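Local coordinates for siroheme decarboxylase (PDB 4CH7), which catalyses the decarboxylation of siroheme to didecarboxysiroheme, with release of two molecules of carbon dioxide, in heme d1 biosynthesis, at residues E80-V85 and S92-R97; D118-M123 and K130-L135. All blocks are in the same frame, centred on the assembly; numbering follows the deposited sequence.

Interaction 1 (E80-V85 and S92-R97)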
loop_
_atom_site.group_PDB
_atom_site.type_symbol
_atom_site.label_atom_id
_atom_site.label_comp_id
_atom_site.label_asym_id
_atom_site.label_seq_id
_atom_site.Cartn_x
_atom_site.Cartn_y
_atom_site.Cartn_z
ATOM N N GLU A 80 13.855 16.972 10.911
ATOM C CA GLU A 80 13.610 17.984 9.884
ATOM C C GLU A 80 13.319 17.348 8.526
ATOM O O GLU A 80 12.343 17.697 7.859
ATOM C CB GLU A 80 14.813 18.922 9.772
ATOM C CG GLU A 80 14.753 19.873 8.590
ATOM C CD GLU A 80 15.943 20.812 8.536
ATOM O OE1 GLU A 80 16.847 20.677 9.389
ATOM O OE2 GLU A 80 15.973 21.683 7.644
ATOM N N VAL A 81 14.173 16.409 8.129
ATOM C CA VAL A 81 14.012 15.690 6.868
ATOM C C VAL A 81 12.730 14.855 6.861
ATOM O O VAL A 81 12.007 14.824 5.867
ATOM C CB VAL A 81 15.234 14.792 6.579
ATOM C CG1 VAL A 81 14.967 13.873 5.402
ATOM C CG2 VAL A 81 16.462 15.642 6.309
ATOM N N ALA A 82 12.451 14.193 7.980
ATOM C CA ALA A 82 11.271 13.340 8.106
ATOM C C ALA A 82 9.974 14.108 7.863
ATOM O O ALA A 82 9.079 13.626 7.166
ATOM C CB ALA A 82 11.245 12.678 9.471
ATOM N N ASN A 83 9.876 15.298 8.452
ATOM C CA ASN A 83 8.697 16.139 8.286
ATOM C C ASN A 83 8.559 16.659 6.856
ATOM O O ASN A 83 7.450 16.877 6.370
ATOM C CB ASN A 83 8.722 17.305 9.277
ATOM C CG ASN A 83 9.073 16.865 10.685
ATOM O OD1 ASN A 83 8.337 16.105 11.314
ATOM N ND2 ASN A 83 10.201 17.345 11.189
ATOM N N PHE A 84 9.690 16.864 6.187
ATOM C CA PHE A 84 9.683 17.243 4.778
ATOM C C PHE A 84 9.077 16.119 3.943
ATOM O O PHE A 84 8.251 16.359 3.061
ATOM C CB PHE A 84 11.100 17.549 4.289
ATOM C CG PHE A 84 11.192 17.768 2.804
ATOM C CD1 PHE A 84 10.883 19.003 2.252
ATOM C CD2 PHE A 84 11.579 16.737 1.959
ATOM C CE1 PHE A 84 10.961 19.210 0.882
ATOM C CE2 PHE A 84 11.661 16.935 0.589
ATOM C CZ PHE A 84 11.350 18.173 0.050
ATOM N N VAL A 85 9.502 14.891 4.231
ATOM C CA VAL A 85 9.010 13.707 3.532
ATOM C C VAL A 85 7.499 13.541 3.703
ATOM O O VAL A 85 6.777 13.308 2.729
ATOM C CB VAL A 85 9.725 12.434 4.025
ATOM C CG1 VAL A 85 9.100 11.195 3.409
ATOM C CG2 VAL A 85 11.205 12.497 3.700
ATOM N N SER A 92 3.340 7.342 1.550
ATOM C CA SER A 92 2.333 6.628 2.334
ATOM C C SER A 92 2.845 6.279 3.729
ATOM O O SER A 92 2.236 6.646 4.736
ATOM C CB SER A 92 1.895 5.357 1.606
ATOM O OG SER A 92 2.997 4.499 1.369
ATOM N N HIS A 93 3.964 5.566 3.780
ATOM C CA HIS A 93 4.591 5.230 5.048
ATOM C C HIS A 93 5.942 5.916 5.141
ATOM O O HIS A 93 6.633 6.060 4.136
ATOM C CB HIS A 93 4.770 3.717 5.171
ATOM C CG HIS A 93 3.522 2.940 4.893
ATOM N ND1 HIS A 93 2.558 2.712 5.851
ATOM C CD2 HIS A 93 3.080 2.340 3.762
ATOM C CE1 HIS A 93 1.575 2.005 5.321
ATOM N NE2 HIS A 93 1.866 1.765 4.058
ATOM N N ASN A 94 6.309 6.352 6.343
ATOM C CA ASN A 94 7.641 6.900 6.584
ATOM C C ASN A 94 8.163 6.412 7.927
ATOM O O ASN A 94 7.478 6.526 8.945
ATOM C CB ASN A 94 7.630 8.431 6.537
ATOM C CG ASN A 94 9.030 9.030 6.597
ATOM O OD1 ASN A 94 10.025 8.336 6.395
ATOM N ND2 ASN A 94 9.107 10.327 6.866
ATOM N N TYR A 95 9.376 5.872 7.929
ATOM C CA TYR A 95 9.919 5.257 9.130
ATOM C C TYR A 95 11.374 5.620 9.373
ATOM O O TYR A 95 12.154 5.792 8.432
ATOM C CB TYR A 95 9.782 3.735 9.048
ATOM C CG TYR A 95 8.363 3.243 9.182
ATOM C CD1 TYR A 95 7.765 3.138 10.427
ATOM C CD2 TYR A 95 7.621 2.879 8.065
ATOM C CE1 TYR A 95 6.470 2.691 10.561
ATOM C CE2 TYR A 95 6.320 2.430 8.190
ATOM C CZ TYR A 95 5.749 2.340 9.442
ATOM O OH TYR A 95 4.455 1.894 9.579
ATOM N N GLU A 96 11.728 5.747 10.646
ATOM C CA GLU A 96 13.127 5.769 11.034
ATOM C C GLU A 96 13.533 4.336 11.325
ATOM O O GLU A 96 12.859 3.635 12.084
ATOM C CB GLU A 96 13.348 6.632 12.270
ATOM C CG GLU A 96 14.768 6.548 12.809
ATOM C CD GLU A 96 14.971 7.381 14.051
ATOM O OE1 GLU A 96 14.123 8.251 14.331
ATOM O OE2 GLU A 96 15.982 7.165 14.747
ATOM N N ARG A 97 14.626 3.895 10.711
ATOM C CA ARG A 97 15.060 2.515 10.867
ATOM C C ARG A 97 16.519 2.397 11.292
ATOM O O ARG A 97 17.307 3.327 11.122
ATOM C CB ARG A 97 14.796 1.716 9.588
ATOM C CG ARG A 97 13.324 1.654 9.208
ATOM C CD ARG A 97 13.052 0.689 8.066
ATOM N NE ARG A 97 11.633 0.657 7.725
ATOM C CZ ARG A 97 10.733 -0.087 8.359
ATOM N NH1 ARG A 97 11.103 -0.862 9.370
ATOM N NH2 ARG A 97 9.461 -0.057 7.988
#

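Interaction 2 (D118-M123 and K130-L135)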
loop_
_atom_site.group_PDB
_atom_site.type_symbol
_atom_site.label_atom_id
_atom_site.label_comp_id
_atom_site.label_asym_id
_atom_site.label_seq_id
_atom_site.Cartn_x
_atom_site.Cartn_y
_atom_site.Cartn_z
ATOM N N ASP A 118 13.322 11.437 -10.617
ATOM C CA ASP A 118 13.492 12.885 -10.610
ATOM C C ASP A 118 12.951 13.469 -9.307
ATOM O O ASP A 118 13.590 14.316 -8.681
ATOM C CB ASP A 118 12.782 13.522 -11.808
ATOM C CG ASP A 118 13.444 13.183 -13.131
ATOM O OD1 ASP A 118 14.688 13.253 -13.213
ATOM O OD2 ASP A 118 12.717 12.848 -14.090
ATOM N N VAL A 119 11.768 13.005 -8.913
ATOM C CA VAL A 119 11.127 13.431 -7.671
ATOM C C VAL A 119 12.043 13.262 -6.459
ATOM O O VAL A 119 12.196 14.186 -5.663
ATOM C CB VAL A 119 9.804 12.667 -7.436
ATOM C CG1 VAL A 119 9.211 13.014 -6.086
ATOM C CG2 VAL A 119 8.811 12.969 -8.542
ATOM N N VAL A 120 12.658 12.090 -6.332
ATOM C CA VAL A 120 13.532 11.810 -5.196
ATOM C C VAL A 120 14.842 12.597 -5.267
ATOM O O VAL A 120 15.398 12.975 -4.236
ATOM C CB VAL A 120 13.822 10.294 -5.042
ATOM C CG1 VAL A 120 12.529 9.508 -5.005
ATOM C CG2 VAL A 120 14.706 9.784 -6.168
ATOM N N ARG A 121 15.329 12.841 -6.482
ATOM C CA ARG A 121 16.547 13.627 -6.683
ATOM C C ARG A 121 16.343 15.042 -6.154
ATOM O O ARG A 121 17.178 15.577 -5.422
ATOM C CB ARG A 121 16.931 13.673 -8.168
ATOM C CG ARG A 121 18.017 14.693 -8.498
ATOM C CD ARG A 121 18.393 14.670 -9.975
ATOM N NE ARG A 121 17.235 14.815 -10.853
ATOM C CZ ARG A 121 16.709 15.981 -11.216
ATOM N NH1 ARG A 121 17.228 17.117 -10.774
ATOM N NH2 ARG A 121 15.658 16.017 -12.022
ATOM N N LEU A 122 15.208 15.628 -6.521
ATOM C CA LEU A 122 14.844 16.963 -6.072
ATOM C C LEU A 122 14.596 16.998 -4.563
ATOM O O LEU A 122 14.938 17.976 -3.899
ATOM C CB LEU A 122 13.618 17.453 -6.843
ATOM C CG LEU A 122 13.850 17.592 -8.347
ATOM C CD1 LEU A 122 12.549 17.787 -9.103
ATOM C CD2 LEU A 122 14.807 18.736 -8.625
HETATM N N MSE A 123 14.013 15.925 -4.032
HETATM C CA MSE A 123 13.817 15.780 -2.592
HETATM C C MSE A 123 15.165 15.759 -1.879
HETATM O O MSE A 123 15.403 16.526 -0.949
HETATM C CB MSE A 123 13.074 14.480 -2.275
HETATM C CG MSE A 123 11.571 14.481 -2.540
HETATM SE SE MSE A 123 10.855 12.709 -2.154
HETATM C CE MSE A 123 8.993 12.977 -2.536
ATOM N N LYS A 130 22.827 13.208 0.443
ATOM C CA LYS A 130 23.733 12.764 -0.613
ATOM C C LYS A 130 23.453 11.333 -1.064
ATOM O O LYS A 130 23.372 11.054 -2.263
ATOM C CB LYS A 130 25.190 12.899 -0.167
ATOM C CG LYS A 130 26.186 12.790 -1.307
ATOM C CD LYS A 130 27.582 13.205 -0.876
ATOM C CE LYS A 130 28.256 12.137 -0.033
ATOM N NZ LYS A 130 29.637 12.541 0.357
ATOM N N ASP A 131 23.304 10.429 -0.101
ATOM C CA ASP A 131 23.106 9.021 -0.416
ATOM C C ASP A 131 21.665 8.582 -0.197
ATOM O O ASP A 131 21.123 8.715 0.903
ATOM C CB ASP A 131 24.053 8.149 0.409
ATOM C CG ASP A 131 25.508 8.403 0.083
ATOM O OD1 ASP A 131 25.820 8.638 -1.102
ATOM O OD2 ASP A 131 26.342 8.368 1.012
ATOM N N TYR A 132 21.047 8.059 -1.252
ATOM C CA TYR A 132 19.699 7.515 -1.141
ATOM C C TYR A 132 19.501 6.269 -1.997
ATOM O O TYR A 132 20.279 5.998 -2.916
ATOM C CB TYR A 132 18.636 8.571 -1.466
ATOM C CG TYR A 132 18.715 9.154 -2.861
ATOM C CD1 TYR A 132 18.049 8.560 -3.925
ATOM C CD2 TYR A 132 19.433 10.315 -3.106
ATOM C CE1 TYR A 132 18.111 9.097 -5.195
ATOM C CE2 TYR A 132 19.499 10.858 -4.372
ATOM C CZ TYR A 132 18.838 10.245 -5.412
ATOM O OH TYR A 132 18.905 10.784 -6.675
ATOM N N LEU A 133 18.456 5.511 -1.680
ATOM C CA LEU A 133 18.149 4.290 -2.409
ATOM C C LEU A 133 16.769 4.383 -3.048
ATOM O O LEU A 133 15.842 4.952 -2.466
ATOM C CB LEU A 133 18.207 3.081 -1.476
ATOM C CG LEU A 133 19.541 2.817 -0.783
ATOM C CD1 LEU A 133 19.431 1.634 0.155
ATOM C CD2 LEU A 133 20.638 2.591 -1.805
ATOM N N VAL A 134 16.647 3.834 -4.252
ATOM C CA VAL A 134 15.367 3.768 -4.940
ATOM C C VAL A 134 15.074 2.310 -5.274
ATOM O O VAL A 134 15.559 1.778 -6.278
ATOM C CB VAL A 134 15.353 4.647 -6.207
ATOM C CG1 VAL A 134 14.062 4.450 -6.977
ATOM C CG2 VAL A 134 15.523 6.112 -5.830
ATOM N N LEU A 135 14.290 1.666 -4.413
ATOM C CA LEU A 135 14.033 0.234 -4.526
ATOM C C LEU A 135 12.583 -0.049 -4.902
ATOM O O LEU A 135 11.658 0.385 -4.214
ATOM C CB LEU A 135 14.370 -0.471 -3.208
ATOM C CG LEU A 135 15.707 -0.101 -2.568
ATOM C CD1 LEU A 135 15.906 -0.834 -1.251
ATOM C CD2 LEU A 135 16.853 -0.387 -3.514
#

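Interaction 1 (E80-V85 and S92-R97)
Helix segment 80-85 runs aslant past strand segment 92-97, in a broadly opposite direction, and they come nearest at A82 and N94, whose CA atoms are 7.5 Å apart. N94 carries the strand's half of this small buried contact. With CG anti to the backbone N (chi1 -172°), its amide reaches out from the strand toward the helix, nitrogen end first. ND2 lies 3.3 Å from the carbonyl O of A82 and 4.1 Å from the A82 methyl CB. V85 CG1 comes within 3.6 Å of ND2 and 3.9 Å of N94 CG, a valine methyl resting obliquely against the amide. In the ferredoxin-like AsnC ligand-binding fold, this helix connects strands 65-71 and 91-97 and packs on the outside of the sheet. N94 points to that helical side, while the neighbouring H93, inferred to be an active-site residue, leaves the strand on the opposite face. The hydrogen bond of N94 ND2 goes to N86 OD1, just past V85 on the same helix. Strand 103-109 adds F105, which touches both V85 and N94, and L103, which touches N94; F312 of strand 303-314 lies against A82.

Interaction 2 (D118-M123 and K130-L135)
Helix segment 118-123 and strand 132-135 face each other through V120, Y132 and V134; their axes run nearly antiparallel at 163° and come within 10.1 Å. V120 is modelled in two conformers, and in the one described here its CG2 methyl does the touching. That methyl sits 3.6 Å from Y132 CE1, meeting the ring obliquely, and 3.8 Å from V134 CG2, a plain methyl-to-methyl contact; both may differ in the other conformer. Y132 projects from the strand with CG between its backbone N and carbonyl carbon (chi1 60°), which carries the ring across to the helix. Its hydroxyl end then lies alongside the next residue, OH being 3.7 Å from R121 CA and 3.8 Å from R121 CB. The rest of R121 turns off to a different job: NH2 makes a salt bridge with D118 OD1 at 3.2 Å, one helical turn back. The acceptor lies in the guanidinium plane, but the donor comes in 45° above the carboxylate. Strand 65-71 fills in around the contact, with I69 against V120 and V134 and F71 against Y132. Strand 103-109, helix 116-126 and strand 132-139 form the second split beta-alpha-beta unit of a ferredoxin-like domain.

In the fold
Interaction 1 closes before interaction 2 opens along the chain, and their centres are about 13 Å apart on the same side of the molecule. Both belong to the first AsnC-like ligand-binding domain, where helices 75-87 and 116-126 pack side by side on one sheet; F84 CE2 meets M123 CG at 4.0 Å, joining the two helices directly. Strands 132-139, 65-71, 103-109 and 91-97 lie in that order, the 4-1-3-2 arrangement of a ferredoxin-like fold, so the two contacts sit at its outer strands. This sheet closes with strands of the second domain into a barrel: strand 91-97, which carries the inferred active-site residue, pairs with 303-314, and strand 132-139 with 259-264.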